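Side-chain contact in Sex comb on midleg CG9495-PA (Drosophila melanogaster, PDB 1PK1), which probably takes part in Polycomb-group gene repression, its SAM domain mediating protein-protein association: residues I15-T18 with Q24-E27. The protein carries 2 engineered substitutions. Residues are numbered along the deposited sequence; the frame is centred on the assembly and turned at random.
Sequences IDWT and QYIE
Trp17, in the loop that leads into helix 19-29, and Tyr25, two turns along that helix, meet through their aromatic side chains, and all the contact between 15-18 and 24-27 is theirs and apolar. The far corner of the indole's six-membered ring does the touching: CZ3 of Trp17 lies 3.6 Å from CB of Tyr25, and CH2 of Trp17 sits over one face of the phenol ring, 3.8 Å from CG of Tyr25. The ring planes are inclined at 51° with centroids 5.2 Å apart, an oblique aromatic pair. Tyr25 holds CG anti to its own backbone N (chi1 169°), which swings the ring off the helix beside the indole. A long, flat tryptophan suits the loop because the CA atoms of Trp17 and Tyr25 are 9.6 Å apart and the indole helps span that distance. Replaced by an alanine, Trp17 would probably leave this face of Tyr25 without its apolar cover and the carbonyl of Ser12 without the indole N-H.

NE1 of Trp17 donates to Ser12 O. A tyrosine suits its place by offering a ring face to the indole while its hydroxyl bonds to Leu75 O on helix 66-79. Thr18, its short hydroxyl side chain suited to capping, caps the helix N-terminus, and its own N bonds to Glu21 OE1, the reciprocal bond of a capping box. The arrangement thus packs the N-terminal loop against the first helix of the five-helix SAM domain fold.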
ATOM      1  N   ILE B  15       7.062   1.183 -20.467  1.00 37.80           N
ATOM      2  CA  ILE B  15       8.501   1.435 -20.482  1.00 38.29           C
ATOM      3  C   ILE B  15       8.913   2.767 -21.120  1.00 36.83           C
ATOM      4  O   ILE B  15       9.980   3.299 -20.814  1.00 37.45           O
ATOM      5  CB  ILE B  15       9.267   0.295 -21.194  1.00 39.93           C
ATOM      6  CG1 ILE B  15      10.778   0.513 -21.040  1.00 40.51           C
ATOM      7  CG2 ILE B  15       8.877   0.242 -22.667  1.00 40.93           C
ATOM      8  CD1 ILE B  15      11.640  -0.545 -21.698  1.00 42.46           C
ATOM      9  N   ASP B  16       8.069   3.307 -21.993  1.00 36.92           N
ATOM     10  CA  ASP B  16       8.372   4.568 -22.666  1.00 35.98           C
ATOM     11  C   ASP B  16       7.617   5.755 -22.078  1.00 34.29           C
ATOM     12  O   ASP B  16       7.598   6.841 -22.659  1.00 34.42           O
ATOM     13  CB  ASP B  16       8.049   4.454 -24.158  1.00 38.58           C
ATOM     14  CG  ASP B  16       8.812   3.337 -24.836  1.00 39.38           C
ATOM     15  OD1 ASP B  16      10.057   3.319 -24.733  1.00 41.22           O
ATOM     16  OD2 ASP B  16       8.169   2.479 -25.477  1.00 42.69           O
ATOM     17  N   TRP B  17       6.996   5.551 -20.922  1.00 29.34           N
ATOM     18  CA  TRP B  17       6.237   6.614 -20.281  1.00 26.14           C
ATOM     19  C   TRP B  17       7.102   7.711 -19.685  1.00 23.84           C
ATOM     20  O   TRP B  17       8.197   7.455 -19.196  1.00 24.92           O
ATOM     21  CB  TRP B  17       5.356   6.043 -19.172  1.00 25.34           C
ATOM     22  CG  TRP B  17       4.189   5.247 -19.663  1.00 24.83           C
ATOM     23  CD1 TRP B  17       3.784   5.091 -20.956  1.00 25.77           C
ATOM     24  CD2 TRP B  17       3.250   4.531 -18.856  1.00 25.04           C
ATOM     25  NE1 TRP B  17       2.645   4.322 -21.006  1.00 25.17           N
ATOM     26  CE2 TRP B  17       2.295   3.965 -19.730  1.00 25.10           C
ATOM     27  CE3 TRP B  17       3.119   4.315 -17.477  1.00 24.74           C
ATOM     28  CZ2 TRP B  17       1.225   3.194 -19.269  1.00 24.71           C
ATOM     29  CZ3 TRP B  17       2.055   3.549 -17.018  1.00 24.40           C
ATOM     30  CH2 TRP B  17       1.119   2.998 -17.915  1.00 25.39           C
ATOM     31  N   THR B  18       6.590   8.935 -19.734  1.00 23.44           N
ATOM     32  CA  THR B  18       7.279  10.084 -19.165  1.00 22.27           C
ATOM     33  C   THR B  18       6.850  10.119 -17.706  1.00 22.02           C
ATOM     34  O   THR B  18       5.964   9.365 -17.306  1.00 18.25           O
ATOM     35  CB  THR B  18       6.816  11.395 -19.810  1.00 23.53           C
ATOM     36  OG1 THR B  18       5.426  11.595 -19.525  1.00 23.76           O
ATOM     37  CG2 THR B  18       7.027  11.353 -21.325  1.00 26.23           C
ATOM     38  N   GLN B  24      -0.096  10.115 -14.222  1.00 17.58           N
ATOM     39  CA  GLN B  24      -1.467  10.027 -14.723  1.00 19.28           C
ATOM     40  C   GLN B  24      -1.992   8.597 -14.551  1.00 17.64           C
ATOM     41  O   GLN B  24      -3.159   8.394 -14.214  1.00 16.28           O
ATOM     42  CB  GLN B  24      -1.522  10.430 -16.199  1.00 21.91           C
ATOM     43  CG  GLN B  24      -2.875  10.189 -16.866  1.00 28.91           C
ATOM     44  CD  GLN B  24      -3.992  11.030 -16.270  1.00 33.67           C
ATOM     45  OE1 GLN B  24      -5.170  10.807 -16.560  1.00 36.69           O
ATOM     46  NE2 GLN B  24      -3.630  12.004 -15.441  1.00 34.80           N
ATOM     47  N   TYR B  25      -1.127   7.609 -14.782  1.00 15.83           N
ATOM     48  CA  TYR B  25      -1.523   6.209 -14.629  1.00 15.43           C
ATOM     49  C   TYR B  25      -1.896   5.926 -13.178  1.00 17.04           C
ATOM     50  O   TYR B  25      -2.976   5.402 -12.884  1.00 16.48           O
ATOM     51  CB  TYR B  25      -0.387   5.272 -15.056  1.00 15.19           C
ATOM     52  CG  TYR B  25      -0.632   3.831 -14.676  1.00 14.56           C
ATOM     53  CD1 TYR B  25      -1.738   3.140 -15.176  1.00 15.51           C
ATOM     54  CD2 TYR B  25       0.217   3.161 -13.792  1.00 14.87           C
ATOM     55  CE1 TYR B  25      -1.996   1.833 -14.810  1.00 15.39           C
ATOM     56  CE2 TYR B  25      -0.036   1.839 -13.417  1.00 14.85           C
ATOM     57  CZ  TYR B  25      -1.148   1.186 -13.933  1.00 14.03           C
ATOM     58  OH  TYR B  25      -1.436  -0.107 -13.579  1.00 15.81           O
ATOM     59  N   ILE B  26      -0.999   6.276 -12.263  1.00 17.04           N
ATOM     60  CA  ILE B  26      -1.253   6.055 -10.848  1.00 19.67           C
ATOM     61  C   ILE B  26      -2.522   6.769 -10.388  1.00 20.56           C
ATOM     62  O   ILE B  26      -3.415   6.153  -9.813  1.00 21.60           O
ATOM     63  CB  ILE B  26      -0.079   6.560  -9.980  1.00 19.14           C
ATOM     64  CG1 ILE B  26       1.216   5.836 -10.364  1.00 21.61           C
ATOM     65  CG2 ILE B  26      -0.395   6.339  -8.508  1.00 20.50           C
ATOM     66  CD1 ILE B  26       1.198   4.347 -10.113  1.00 25.11           C
ATOM     67  N   GLU B  27      -2.599   8.069 -10.647  1.00 21.66           N
ATOM     68  CA  GLU B  27      -3.749   8.864 -10.224  1.00 22.99           C
ATOM     69  C   GLU B  27      -5.082   8.526 -10.886  1.00 22.56           C
ATOM     70  O   GLU B  27      -6.123   8.589 -10.231  1.00 23.14           O
ATOM     71  CB  GLU B  27      -3.436  10.359 -10.390  1.00 24.78           C
ATOM     72  CG  GLU B  27      -2.481  10.877  -9.315  1.00 27.46           C
ATOM     73  CD  GLU B  27      -1.988  12.296  -9.561  1.00 29.43           C
ATOM     74  OE1 GLU B  27      -2.657  13.055 -10.293  1.00 28.63           O
ATOM     75  OE2 GLU B  27      -0.928  12.656  -8.999  1.00 29.02           O
TER